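Local atomic coordinates of lactate racemase (Thermoanaerobacterium thermosaccharolyticum, PDB entry 2YJG), a protein that catalyses the interconversion of the D- and L-isomers of lactate, using a nickel-pincer nucleotide cofactor that is absent from this apoprotein. Residues I25-K29 with E268-A274; P76-T82 with I241-I247; N199-I205 with P219-M224. All blocks are in the same frame, centred on the assembly; numbering follows the deposited sequence.

At the end of edge strand 22-25, residues 25-29 pack against 268-274, and interaction 1 closes the widest loop. Within that loop, interaction 2 joins the entry to helix 79-91 to the hairpin at 241-247. Deeper still, and separated by only 13 residues, 199-205 and 219-224 form interaction 3. The three contacts thus lie one within another along the chain, and none crosses another. Interaction 1 links a loop beside the parallel sheet to a helix-strand junction, interaction 2 packs a helix entry onto the mixed sheet, and interaction 3 joins helices 202-206 and 219-230; its centre lies about 28 Å from that of interaction 2.

Interaction 1 (I25-K29 with E268-A274); sequences ILRSK and EIATVNA
Leu26 turns its side chain onto Val272 and Ala274. Its CG lies opposite the carbonyl carbon (chi1 -51°), which sends the two methyls along the strand: Leu26 CD1 rests 3.6 Å from Ala274 CB, while Leu26 CD2 comes within 3.5 Å of Asn273 O. Behind the fork, Leu26 CB lies 3.9 Å from Val272 CB, so one leucine spans three successive strand residues. Arg27 points its own side chain away and contributes backbone instead, its carbonyl oxygen Arg27 O standing 3.4 Å from Val272 CG1.

The contact illustrates how a loop can be fastened to the junction between two secondary-structure elements. Residues 25-29 leave the edge strand 22-25 of the six-stranded parallel sheet, and Leu26 still bonds through its backbone to Val414. Opposite them, helix 257-270 ends and strand 271-277 begins, the latter paired in parallel with strand 422-425.

At Ser28 the contact becomes polar. Ser28 OG, anti to its own nitrogen (chi1 162°), stands 3.2 Å from both Ile269 O and Lys29 O, and its one proton could serve either. Ile269 O belongs to the last turn of the helix, where carbonyls lack a further turn to bond to; here it receives Lys29 N at 2.8 Å, a donor lying in the carbonyl plane. The side chain of Lys29 then crosses that of Ile269 at roughly a right angle, with Lys29 CE pressed to 3.5 Å from Ile269 CD1, a tight approach for two carbons at the exposed margin of the contact.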
loop_
_atom_site.group_PDB
_atom_site.type_symbol
_atom_site.label_atom_id
_atom_site.label_comp_id
_atom_site.label_asym_id
_atom_site.label_seq_id
_atom_site.Cartn_x
_atom_site.Cartn_y
_atom_site.Cartn_z
ATOM N N ILE A 25 -6.645 -45.521 -9.535
ATOM C CA ILE A 25 -6.068 -44.382 -8.796
ATOM C C ILE A 25 -6.221 -43.241 -9.753
ATOM O O ILE A 25 -5.587 -43.201 -10.817
ATOM C CB ILE A 25 -4.598 -44.581 -8.386
ATOM C CG1 ILE A 25 -4.422 -45.775 -7.441
ATOM C CG2 ILE A 25 -4.039 -43.308 -7.756
ATOM C CD1 ILE A 25 -2.888 -46.025 -6.968
ATOM N N LEU A 26 -7.127 -42.326 -9.446
ATOM C CA LEU A 26 -7.532 -41.337 -10.464
ATOM C C LEU A 26 -6.865 -40.007 -10.162
ATOM O O LEU A 26 -7.174 -39.389 -9.154
ATOM C CB LEU A 26 -9.028 -41.158 -10.422
ATOM C CG LEU A 26 -9.825 -42.448 -10.470
ATOM C CD1 LEU A 26 -11.300 -42.131 -10.384
ATOM C CD2 LEU A 26 -9.473 -43.180 -11.850
ATOM N N ARG A 27 -5.968 -39.593 -11.060
ATOM C CA ARG A 27 -5.203 -38.384 -10.897
ATOM C C ARG A 27 -5.316 -37.561 -12.133
ATOM O O ARG A 27 -5.311 -38.070 -13.249
ATOM C CB ARG A 27 -3.702 -38.646 -10.712
ATOM C CG ARG A 27 -3.315 -39.481 -9.504
ATOM C CD ARG A 27 -1.774 -39.650 -9.507
ATOM N NE ARG A 27 -1.302 -40.732 -8.644
ATOM C CZ ARG A 27 -0.926 -40.581 -7.375
ATOM N NH1 ARG A 27 -0.949 -39.374 -6.794
ATOM N NH2 ARG A 27 -0.499 -41.645 -6.680
ATOM N N SER A 28 -5.395 -36.282 -11.884
ATOM C CA SER A 28 -5.238 -35.268 -12.868
ATOM C C SER A 28 -3.867 -35.404 -13.547
ATOM O O SER A 28 -2.880 -35.852 -12.922
ATOM C CB SER A 28 -5.327 -33.934 -12.136
ATOM O OG SER A 28 -4.792 -32.889 -12.883
ATOM N N LYS A 29 -3.813 -34.973 -14.798
ATOM C CA LYS A 29 -2.551 -34.916 -15.548
ATOM C C LYS A 29 -1.585 -33.999 -14.813
ATOM O O LYS A 29 -1.963 -32.926 -14.338
ATOM C CB LYS A 29 -2.786 -34.421 -16.995
ATOM C CG LYS A 29 -2.311 -35.374 -18.117
ATOM C CD LYS A 29 -3.033 -35.126 -19.469
ATOM C CE LYS A 29 -2.687 -33.749 -20.135
ATOM N NZ LYS A 29 -1.395 -33.755 -20.937
ATOM N N GLU A 268 -9.145 -31.099 -20.213
ATOM C CA GLU A 268 -8.206 -32.143 -20.689
ATOM C C GLU A 268 -7.257 -32.593 -19.562
ATOM O O GLU A 268 -7.049 -33.759 -19.407
ATOM C CB GLU A 268 -7.391 -31.698 -21.922
ATOM C CG GLU A 268 -8.215 -31.313 -23.117
ATOM C CD GLU A 268 -7.374 -31.058 -24.404
ATOM O OE1 GLU A 268 -6.232 -31.620 -24.538
ATOM O OE2 GLU A 268 -7.876 -30.287 -25.278
ATOM N N ILE A 269 -6.762 -31.666 -18.723
ATOM C CA ILE A 269 -5.803 -31.964 -17.653
ATOM C C ILE A 269 -6.483 -32.570 -16.437
ATOM O O ILE A 269 -5.941 -33.522 -15.810
ATOM C CB ILE A 269 -5.097 -30.701 -17.115
ATOM C CG1 ILE A 269 -4.357 -29.921 -18.192
ATOM C CG2 ILE A 269 -4.069 -31.055 -15.993
ATOM C CD1 ILE A 269 -4.042 -30.649 -19.425
ATOM N N ALA A 270 -7.652 -32.032 -16.087
ATOM C CA ALA A 270 -8.280 -32.381 -14.800
ATOM C C ALA A 270 -9.274 -33.530 -14.866
ATOM O O ALA A 270 -9.621 -34.076 -13.825
ATOM C CB ALA A 270 -8.933 -31.151 -14.225
ATOM N N THR A 271 -9.764 -33.915 -16.051
ATOM C CA THR A 271 -10.831 -34.935 -16.124
ATOM C C THR A 271 -10.287 -36.313 -15.809
ATOM O O THR A 271 -9.271 -36.692 -16.343
ATOM C CB THR A 271 -11.585 -34.917 -17.448
ATOM O OG1 THR A 271 -12.137 -33.604 -17.616
ATOM C CG2 THR A 271 -12.737 -35.970 -17.475
ATOM N N VAL A 272 -10.940 -37.044 -14.922
ATOM C CA VAL A 272 -10.596 -38.450 -14.677
ATOM C C VAL A 272 -11.845 -39.285 -14.858
ATOM O O VAL A 272 -12.961 -38.826 -14.586
ATOM C CB VAL A 272 -10.001 -38.641 -13.281
ATOM C CG1 VAL A 272 -8.716 -37.828 -13.155
ATOM C CG2 VAL A 272 -11.063 -38.271 -12.182
ATOM N N ASN A 273 -11.673 -40.504 -15.356
ATOM C CA ASN A 273 -12.781 -41.374 -15.677
ATOM C C ASN A 273 -12.911 -42.438 -14.606
ATOM O O ASN A 273 -11.957 -43.216 -14.385
ATOM C CB ASN A 273 -12.547 -41.996 -17.078
ATOM C CG ASN A 273 -12.380 -40.940 -18.174
ATOM O OD1 ASN A 273 -11.307 -40.804 -18.787
ATOM N ND2 ASN A 273 -13.429 -40.194 -18.422
ATOM N N ALA A 274 -14.041 -42.472 -13.910
ATOM C CA ALA A 274 -14.243 -43.384 -12.786
ATOM C C ALA A 274 -15.280 -44.488 -13.052
ATOM O O ALA A 274 -16.380 -44.208 -13.493
ATOM C CB ALA A 274 -14.700 -42.549 -11.532
#

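Interaction 2 (P76-T82 with I241-I247); sequences PVPSRIT and IDSSHKI. With SO4 (sulfate ion), chain D.
The hairpin between strands 233-241 and 247-253 leans, through Ile241, His245 and Ile247, on the two prolines that lead into helix 79-91, just beyond the Asp72-Arg75 segment that probably binds the cofactor nucleotide. Its tip is a type I turn with a G1 bulge: Asp242 N bonds to Lys246 O, His245 N to Asp242 O, and His245 takes the left-handed conformation. Lys246 N also reaches Asp242 OD1, from above the carboxylate plane, at 3.0 Å.

His245 offers a ring face to Pro76, whose CB sits over the ring centre, 3.6 Å from the His245 centroid and 14° off its normal, in a CH-pi contact. Ile241 carries CG1 between its backbone N and carbonyl carbon (chi1 62°), and this directs Ile241 CD1 to 3.6 Å from Pro76 CG, with the two side chains nearly perpendicular. Pro78, the N-cap residue, slants across Ile247, Pro78 CG lying 3.5 Å from Ile247 CG1. The methyl end of Ile247 continues to the helix, where Ile247 CD1 meets Thr82 CG2 at 3.9 Å. Thr82 directs its hydroxyl elsewhere, to Glu168.

Arg80 takes no part in the hairpin contact; a sulfate, probably from the crystallisation liquor, lies at its guanidinium edge, Arg80 NH2 donating to sulfate O4 at 2.8 Å while NH1 adds two weak bonds; Lys117 and the Glu122 backbone also bond to the ion.

Helix 39-48 packs on Ile247 through Ile42 and Val43, Val239 of strand 233-241 supports both Pro78 and Ile247, and Phe170 of strand 164-170 touches Pro76 and Ile241.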
loop_
_atom_site.group_PDB
_atom_site.type_symbol
_atom_site.label_atom_id
_atom_site.label_comp_id
_atom_site.label_asym_id
_atom_site.label_seq_id
_atom_site.Cartn_x
_atom_site.Cartn_y
_atom_site.Cartn_z
ATOM N N PRO A 76 -5.577 -17.202 -5.792
ATOM C CA PRO A 76 -4.158 -17.328 -6.151
ATOM C C PRO A 76 -3.701 -16.690 -7.459
ATOM O O PRO A 76 -2.642 -17.067 -7.982
ATOM C CB PRO A 76 -3.976 -18.845 -6.210
ATOM C CG PRO A 76 -5.238 -19.316 -6.754
ATOM C CD PRO A 76 -6.316 -18.437 -6.107
ATOM N N VAL A 77 -4.449 -15.726 -7.983
ATOM C CA VAL A 77 -4.054 -15.049 -9.211
ATOM C C VAL A 77 -2.657 -14.385 -9.053
ATOM O O VAL A 77 -2.401 -13.608 -8.121
ATOM C CB VAL A 77 -5.108 -14.026 -9.662
ATOM C CG1 VAL A 77 -4.680 -13.380 -10.951
ATOM C CG2 VAL A 77 -6.487 -14.651 -9.782
ATOM N N PRO A 78 -1.717 -14.727 -9.938
ATOM C CA PRO A 78 -0.358 -14.228 -9.834
ATOM C C PRO A 78 -0.251 -12.826 -10.409
ATOM O O PRO A 78 0.399 -12.601 -11.426
ATOM C CB PRO A 78 0.457 -15.225 -10.654
ATOM C CG PRO A 78 -0.487 -15.739 -11.672
ATOM C CD PRO A 78 -1.873 -15.686 -11.050
ATOM N N SER A 79 -0.897 -11.871 -9.754
ATOM C CA SER A 79 -1.040 -10.552 -10.350
ATOM C C SER A 79 0.227 -9.717 -10.448
ATOM O O SER A 79 0.261 -8.761 -11.219
ATOM C CB SER A 79 -2.158 -9.770 -9.652
ATOM O OG SER A 79 -3.391 -10.464 -9.704
ATOM N N ARG A 80 1.254 -10.016 -9.641
ATOM C CA ARG A 80 2.538 -9.342 -9.815
ATOM C C ARG A 80 3.077 -9.558 -11.232
ATOM O O ARG A 80 3.849 -8.784 -11.730
ATOM C CB ARG A 80 3.571 -9.837 -8.773
ATOM C CG ARG A 80 3.296 -9.446 -7.359
ATOM C CD ARG A 80 4.018 -10.416 -6.362
ATOM N NE ARG A 80 3.844 -10.043 -4.941
ATOM C CZ ARG A 80 4.531 -9.088 -4.289
ATOM N NH1 ARG A 80 5.440 -8.348 -4.906
ATOM N NH2 ARG A 80 4.289 -8.847 -2.994
ATOM N N ILE A 81 2.702 -10.664 -11.865
ATOM C CA ILE A 81 3.162 -10.956 -13.199
ATOM C C ILE A 81 2.174 -10.403 -14.228
ATOM O O ILE A 81 2.550 -9.701 -15.178
ATOM C CB ILE A 81 3.346 -12.443 -13.406
ATOM C CG1 ILE A 81 4.525 -12.971 -12.539
ATOM C CG2 ILE A 81 3.557 -12.683 -14.906
ATOM C CD1 ILE A 81 4.587 -14.499 -12.404
ATOM N N THR A 82 0.898 -10.662 -14.003
ATOM C CA THR A 82 -0.117 -10.402 -15.020
ATOM C C THR A 82 -0.519 -8.937 -15.141
ATOM O O THR A 82 -0.652 -8.442 -16.247
ATOM C CB THR A 82 -1.383 -11.234 -14.750
ATOM O OG1 THR A 82 -1.826 -10.980 -13.421
ATOM C CG2 THR A 82 -1.114 -12.745 -14.958
ATOM N N ILE A 241 -2.811 -22.225 -13.597
ATOM C CA ILE A 241 -1.657 -22.264 -12.736
ATOM C C ILE A 241 -1.528 -23.681 -12.131
ATOM O O ILE A 241 -2.520 -24.397 -11.999
ATOM C CB ILE A 241 -1.722 -21.152 -11.626
ATOM C CG1 ILE A 241 -2.938 -21.337 -10.699
ATOM C CG2 ILE A 241 -1.780 -19.743 -12.229
ATOM C CD1 ILE A 241 -2.985 -20.424 -9.351
ATOM N N ASP A 242 -0.302 -24.061 -11.778
ATOM C CA ASP A 242 -0.046 -25.351 -11.152
ATOM C C ASP A 242 -0.194 -25.254 -9.638
ATOM O O ASP A 242 -0.540 -24.195 -9.111
ATOM C CB ASP A 242 1.325 -25.911 -11.610
ATOM C CG ASP A 242 2.525 -25.116 -11.105
ATOM O OD1 ASP A 242 2.392 -24.259 -10.222
ATOM O OD2 ASP A 242 3.657 -25.350 -11.626
ATOM N N SER A 243 0.037 -26.364 -8.933
ATOM C CA SER A 243 0.060 -26.364 -7.441
ATOM C C SER A 243 0.825 -25.214 -6.795
ATOM O O SER A 243 0.347 -24.569 -5.843
ATOM C CB SER A 243 0.680 -27.667 -6.934
ATOM O OG SER A 243 0.399 -28.692 -7.852
ATOM N N SER A 244 2.004 -24.949 -7.353
ATOM C CA SER A 244 2.909 -23.897 -6.873
ATOM C C SER A 244 2.452 -22.475 -7.152
ATOM O O SER A 244 3.108 -21.521 -6.721
ATOM C CB SER A 244 4.278 -24.090 -7.537
ATOM O OG SER A 244 4.628 -25.480 -7.600
ATOM N N HIS A 245 1.346 -22.328 -7.885
ATOM C CA HIS A 245 0.859 -21.032 -8.375
ATOM C C HIS A 245 1.673 -20.475 -9.526
ATOM O O HIS A 245 1.514 -19.322 -9.877
ATOM C CB HIS A 245 0.703 -19.948 -7.287
ATOM C CG HIS A 245 -0.241 -20.301 -6.177
ATOM N ND1 HIS A 245 -1.119 -21.363 -6.239
ATOM C CD2 HIS A 245 -0.456 -19.709 -4.974
ATOM C CE1 HIS A 245 -1.820 -21.421 -5.116
ATOM N NE2 HIS A 245 -1.440 -20.427 -4.335
ATOM N N LYS A 246 2.503 -21.302 -10.156
ATOM C CA LYS A 246 3.182 -20.945 -11.404
ATOM C C LYS A 246 2.241 -20.995 -12.614
ATOM O O LYS A 246 1.464 -21.958 -12.786
ATOM C CB LYS A 246 4.384 -21.895 -11.632
ATOM C CG LYS A 246 5.199 -21.610 -12.859
ATOM C CD LYS A 246 5.748 -22.908 -13.528
ATOM C CE LYS A 246 6.329 -22.589 -14.954
ATOM N NZ LYS A 246 5.414 -22.642 -16.176
ATOM N N ILE A 247 2.292 -19.951 -13.447
ATOM C CA ILE A 247 1.499 -19.900 -14.676
ATOM C C ILE A 247 2.034 -20.939 -15.620
ATOM O O ILE A 247 3.249 -20.947 -15.860
ATOM C CB ILE A 247 1.552 -18.502 -15.364
ATOM C CG1 ILE A 247 0.869 -17.472 -14.454
ATOM C CG2 ILE A 247 0.905 -18.528 -16.757
ATOM C CD1 ILE A 247 1.111 -15.988 -14.868
HETATM S S SO4 D . 7.021 -6.018 -2.201
HETATM O O1 SO4 D . 7.340 -5.981 -3.607
HETATM O O2 SO4 D . 8.163 -6.030 -1.321
HETATM O O3 SO4 D . 6.173 -4.913 -1.801
HETATM O O4 SO4 D . 6.223 -7.184 -1.906
#

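Interaction 3 (N199-I205 with P219-M224)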
loop_
_atom_site.group_PDB
_atom_site.type_symbol
_atom_site.label_atom_id
_atom_site.label_comp_id
_atom_site.label_asym_id
_atom_site.label_seq_id
_atom_site.Cartn_x
_atom_site.Cartn_y
_atom_site.Cartn_z
ATOM N N ASN A 199 -27.600 -15.853 -6.662
ATOM C CA ASN A 199 -26.864 -16.685 -7.593
ATOM C C ASN A 199 -26.453 -18.035 -6.922
ATOM O O ASN A 199 -25.974 -18.953 -7.602
ATOM C CB ASN A 199 -25.689 -15.891 -8.177
ATOM C CG ASN A 199 -25.011 -16.582 -9.351
ATOM O OD1 ASN A 199 -23.814 -16.866 -9.258
ATOM N ND2 ASN A 199 -25.753 -16.878 -10.419
ATOM N N HIS A 200 -26.694 -18.190 -5.619
ATOM C CA HIS A 200 -26.425 -19.446 -4.915
ATOM C C HIS A 200 -27.748 -20.090 -4.413
ATOM O O HIS A 200 -27.716 -20.989 -3.536
ATOM C CB HIS A 200 -25.506 -19.205 -3.729
ATOM C CG HIS A 200 -24.143 -18.716 -4.085
ATOM N ND1 HIS A 200 -23.013 -19.514 -4.005
ATOM C CD2 HIS A 200 -23.706 -17.490 -4.435
ATOM C CE1 HIS A 200 -21.944 -18.797 -4.307
ATOM N NE2 HIS A 200 -22.336 -17.576 -4.607
ATOM N N CYS A 201 -28.880 -19.657 -4.957
ATOM C CA CYS A 201 -30.192 -20.115 -4.478
ATOM C C CYS A 201 -30.378 -21.621 -4.558
ATOM O O CYS A 201 -29.801 -22.289 -5.420
ATOM C CB CYS A 201 -31.355 -19.405 -5.206
ATOM S SG CYS A 201 -31.642 -19.844 -6.842
ATOM N N SER A 202 -31.210 -22.144 -3.671
ATOM C CA SER A 202 -31.454 -23.594 -3.612
ATOM C C SER A 202 -31.933 -24.209 -4.953
ATOM O O SER A 202 -31.566 -25.340 -5.276
ATOM C CB SER A 202 -32.429 -23.974 -2.533
ATOM O OG SER A 202 -33.706 -23.473 -2.866
ATOM N N GLU A 203 -32.713 -23.447 -5.719
ATOM C CA GLU A 203 -33.200 -23.911 -7.013
ATOM C C GLU A 203 -32.061 -24.131 -7.993
ATOM O O GLU A 203 -32.039 -25.115 -8.760
ATOM C CB GLU A 203 -34.148 -22.878 -7.627
ATOM C CG GLU A 203 -34.859 -23.422 -8.815
ATOM C CD GLU A 203 -36.068 -22.562 -9.198
ATOM O OE1 GLU A 203 -36.396 -21.597 -8.459
ATOM O OE2 GLU A 203 -36.635 -22.838 -10.268
ATOM N N PHE A 204 -31.116 -23.203 -7.974
ATOM C CA PHE A 204 -29.918 -23.292 -8.836
ATOM C C PHE A 204 -29.049 -24.453 -8.382
ATOM O O PHE A 204 -28.619 -25.311 -9.166
ATOM C CB PHE A 204 -29.136 -22.006 -8.739
ATOM C CG PHE A 204 -29.627 -20.903 -9.677
ATOM C CD1 PHE A 204 -30.814 -20.994 -10.373
ATOM C CD2 PHE A 204 -28.868 -19.751 -9.815
ATOM C CE1 PHE A 204 -31.210 -20.008 -11.240
ATOM C CE2 PHE A 204 -29.226 -18.784 -10.711
ATOM C CZ PHE A 204 -30.413 -18.904 -11.430
ATOM N N ILE A 205 -28.808 -24.519 -7.076
ATOM C CA ILE A 205 -27.883 -25.565 -6.572
ATOM C C ILE A 205 -28.430 -26.998 -6.820
ATOM O O ILE A 205 -27.683 -27.954 -6.994
ATOM C CB ILE A 205 -27.549 -25.299 -5.121
ATOM C CG1 ILE A 205 -26.762 -23.996 -4.978
ATOM C CG2 ILE A 205 -26.771 -26.475 -4.487
ATOM C CD1 ILE A 205 -25.310 -23.997 -5.517
ATOM N N PRO A 219 -27.443 -23.357 -14.779
ATOM C CA PRO A 219 -28.163 -22.082 -14.702
ATOM C C PRO A 219 -27.409 -20.995 -13.953
ATOM O O PRO A 219 -27.678 -19.838 -14.192
ATOM C CB PRO A 219 -29.430 -22.460 -13.934
ATOM C CG PRO A 219 -29.029 -23.611 -13.080
ATOM C CD PRO A 219 -28.115 -24.388 -13.962
ATOM N N ILE A 220 -26.493 -21.383 -13.063
ATOM C CA ILE A 220 -25.647 -20.440 -12.324
ATOM C C ILE A 220 -24.774 -19.730 -13.335
ATOM O O ILE A 220 -24.711 -18.495 -13.418
ATOM C CB ILE A 220 -24.737 -21.152 -11.240
ATOM C CG1 ILE A 220 -25.626 -21.806 -10.214
ATOM C CG2 ILE A 220 -23.861 -20.099 -10.573
ATOM C CD1 ILE A 220 -25.048 -22.845 -9.267
ATOM N N HIS A 221 -24.151 -20.541 -14.163
ATOM C CA HIS A 221 -23.290 -20.086 -15.250
ATOM C C HIS A 221 -24.053 -19.259 -16.264
ATOM O O HIS A 221 -23.595 -18.193 -16.725
ATOM C CB HIS A 221 -22.646 -21.283 -15.909
ATOM C CG HIS A 221 -21.791 -20.935 -17.079
ATOM N ND1 HIS A 221 -20.640 -20.182 -16.964
ATOM C CD2 HIS A 221 -21.939 -21.217 -18.386
ATOM C CE1 HIS A 221 -20.107 -20.048 -18.162
ATOM N NE2 HIS A 221 -20.873 -20.669 -19.042
ATOM N N ARG A 222 -25.270 -19.669 -16.581
ATOM C CA ARG A 222 -26.101 -18.870 -17.501
ATOM C C ARG A 222 -26.344 -17.437 -17.010
ATOM O O ARG A 222 -26.241 -16.486 -17.791
ATOM C CB ARG A 222 -27.460 -19.601 -17.715
ATOM C CG ARG A 222 -28.391 -18.875 -18.685
ATOM C CD ARG A 222 -29.799 -19.557 -18.864
ATOM N NE ARG A 222 -30.674 -18.762 -19.757
ATOM C CZ ARG A 222 -32.011 -18.893 -19.872
ATOM N NH1 ARG A 222 -32.699 -19.767 -19.131
ATOM N NH2 ARG A 222 -32.679 -18.130 -20.733
ATOM N N ASP A 223 -26.710 -17.274 -15.737
ATOM C CA ASP A 223 -26.858 -15.923 -15.147
ATOM C C ASP A 223 -25.552 -15.140 -15.163
ATOM O O ASP A 223 -25.578 -13.933 -15.444
ATOM C CB ASP A 223 -27.495 -15.975 -13.729
ATOM C CG ASP A 223 -29.052 -15.939 -13.778
ATOM O OD1 ASP A 223 -29.658 -16.144 -14.887
ATOM O OD2 ASP A 223 -29.626 -15.689 -12.730
ATOM N N MET A 224 -24.411 -15.810 -14.886
ATOM C CA MET A 224 -23.124 -15.146 -14.864
ATOM C C MET A 224 -22.732 -14.625 -16.233
ATOM O O MET A 224 -22.181 -13.525 -16.365
ATOM C CB MET A 224 -22.056 -16.126 -14.349
ATOM C CG MET A 224 -22.243 -16.612 -12.892
ATOM S SD MET A 224 -20.983 -17.896 -12.560
ATOM C CE MET A 224 -21.098 -18.088 -10.720
HETATM O O HOH W 1 -28.253 -15.433 -10.369
#
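Phe204 meets the opposing helix with both a face and an edge of its ring. Pro219 CB stands over one face, displaced toward the rim, 4.3 Å from the Phe204 centroid in a CH-pi contact. At the edge, Asp223 OD2 lies in the ring plane, 3.6 Å from Phe204 CZ, with the carboxylate turned 74° against the ring. Nearer the root of the side chain, Ile220 CG1 comes within 3.8 Å of Phe204 CB. The example shows how a short helix, 202-206, can be docked on the first turns of another, 219-230. Cys201 caps the former, its SG accepting from Phe204 N at 3.6 Å; the neighbouring His200 probably ligates the cofactor nickel, as in relatives. A serine at Phe204 would take away the ring, and this would probably open a gap against Pro219 CB and along the Asp223 carboxylate, with Ile220 CG1 keeping only the CB contact.

Asn199 directs its amide across the helix surface because CG is anti to the backbone N (chi1 -169°). Asn199 OD1 approaches Met224 CE at 3.3 Å, the two side chains meeting almost perpendicularly. Asn199 ND2 donates to a water, 2.9 Å away, which in turn donates to Asp223 OD2, an oxygen also bonded to Ser149.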